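Side-chain contact in trichosurin (Trichosurus vulpecula, PDB 2RA6), which probably carries small hydrophobic molecules, as a secreted lipocalin of possum milk whey, and holds 4-ethylphenol in its barrel here: residues I157-I160 and S161-D164. The protein carries 1 engineered substitution. Sequence-based numbering, arbitrary orientation.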
loop_
_atom_site.group_PDB
_atom_site.type_symbol
_atom_site.label_atom_id
_atom_site.label_comp_id
_atom_site.label_asym_id
_atom_site.label_seq_id
_atom_site.Cartn_x
_atom_site.Cartn_y
_atom_site.Cartn_z
ATOM N N ILE B 157 -11.412 1.968 -13.911
ATOM C CA ILE B 157 -10.228 1.687 -14.711
ATOM C C ILE B 157 -10.350 2.512 -15.986
ATOM O O ILE B 157 -11.393 2.501 -16.644
ATOM C CB ILE B 157 -10.154 0.197 -15.095
ATOM C CG1 ILE B 157 -9.989 -0.659 -13.843
ATOM C CG2 ILE B 157 -8.999 -0.029 -16.071
ATOM C CD1 ILE B 157 -10.171 -2.147 -14.087
ATOM N N LEU B 158 -9.295 3.240 -16.325
ATOM C CA LEU B 158 -9.293 4.050 -17.531
ATOM C C LEU B 158 -8.150 3.627 -18.439
ATOM O O LEU B 158 -6.987 3.857 -18.124
ATOM C CB LEU B 158 -9.142 5.531 -17.187
ATOM C CG LEU B 158 -10.257 6.139 -16.334
ATOM C CD1 LEU B 158 -9.958 7.608 -16.068
ATOM C CD2 LEU B 158 -11.590 5.987 -17.061
ATOM N N ASP B 159 -8.488 2.993 -19.557
ATOM C CA ASP B 159 -7.484 2.569 -20.526
ATOM C C ASP B 159 -7.322 3.795 -21.416
ATOM O O ASP B 159 -8.202 4.092 -22.222
ATOM C CB ASP B 159 -8.018 1.400 -21.354
ATOM C CG ASP B 159 -7.012 0.889 -22.367
ATOM O OD1 ASP B 159 -6.144 1.674 -22.795
ATOM O OD2 ASP B 159 -7.100 -0.297 -22.748
ATOM N N ILE B 160 -6.218 4.518 -21.278
ATOM C CA ILE B 160 -6.051 5.718 -22.088
ATOM C C ILE B 160 -5.327 5.496 -23.407
ATOM O O ILE B 160 -5.043 6.451 -24.130
ATOM C CB ILE B 160 -5.332 6.831 -21.317
ATOM C CG1 ILE B 160 -3.912 6.390 -20.976
ATOM C CG2 ILE B 160 -6.124 7.192 -20.062
ATOM C CD1 ILE B 160 -3.028 7.527 -20.509
ATOM N N SER B 161 -5.031 4.241 -23.725
ATOM C CA SER B 161 -4.356 3.930 -24.980
ATOM C C SER B 161 -5.320 4.230 -26.120
ATOM O O SER B 161 -4.910 4.402 -27.266
ATOM C CB SER B 161 -3.968 2.451 -25.031
ATOM O OG SER B 161 -5.124 1.635 -25.137
ATOM N N GLU B 162 -6.605 4.298 -25.784
ATOM C CA GLU B 162 -7.658 4.551 -26.759
ATOM C C GLU B 162 -8.181 5.982 -26.747
ATOM O O GLU B 162 -9.266 6.249 -27.261
ATOM C CB GLU B 162 -8.815 3.579 -26.516
ATOM C CG GLU B 162 -9.320 3.575 -25.083
ATOM C CD GLU B 162 -10.228 2.395 -24.789
ATOM O OE1 GLU B 162 -9.786 1.242 -24.987
ATOM O OE2 GLU B 162 -11.380 2.615 -24.354
ATOM N N VAL B 163 -7.411 6.901 -26.171
ATOM C CA VAL B 163 -7.824 8.299 -26.112
ATOM C C VAL B 163 -6.665 9.228 -26.463
ATOM O O VAL B 163 -5.502 8.897 -26.231
ATOM C CB VAL B 163 -8.363 8.661 -24.705
ATOM C CG1 VAL B 163 -7.243 8.605 -23.685
ATOM C CG2 VAL B 163 -9.004 10.042 -24.728
ATOM N N ASP B 164 -6.984 10.382 -27.044
ATOM C CA ASP B 164 -5.959 11.349 -27.413
ATOM C C ASP B 164 -5.574 12.151 -26.178
ATOM O O ASP B 164 -6.368 12.937 -25.662
ATOM C CB ASP B 164 -6.474 12.293 -28.506
ATOM C CG ASP B 164 -5.414 13.272 -28.976
ATOM O OD1 ASP B 164 -4.326 12.821 -29.395
ATOM O OD2 ASP B 164 -5.666 14.496 -28.934
#
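The carboxylate of Asp159 has Glu162 over one face: Glu162 OE1 sits 3.8 Å from Asp159 CG, almost directly above it, and the two carboxylate planes are 24° apart. The Glu162 face turned to Asp159 also lies over the backbone oxygen of Asp159, with Glu162 CD 3.7 Å from Asp159 O. At the edge, Asp159 OD1 takes two bonds from Ser161. The hydroxyl comes from the syn side, 25° out of plane, with Ser161 OG donating to Asp159 OD1 at 2.6 Å. The amide arrives nearly in line with the C-O bond, Ser161 N lying 2.9 Å from Asp159 OD1, which closes an Asx turn. Asp159 CG is anti to the backbone N (chi1 -179°), directing the carboxylate forward onto Ser161. The chain then makes a type I beta turn over residues 160-163, where Val163 N hydrogen-bonds to Ile160 O at 3.2 Å. Val163 CG1 closes the apolar side at 3.5 Å from Ile160 CB. The two overlapping turns thus bend the chain away from strand 157-159, at the sheet edge beside helix 137-148. With an alanine here in place of Asp159, the N-H of Ser161 is likely to lose its acceptor, its hydroxyl to keep at most a weak bond to Asn134, and Lys140 to lose its salt-bridge mate. Because Lys140 pairs with Asp159 OD2, while Asp159 OD1 accepts two donors, the negative form of Asp159 is probably favoured; the nearby Glu162 acid would work against it, and one of the pair may be partly protonated at the acidic pH of the crystal.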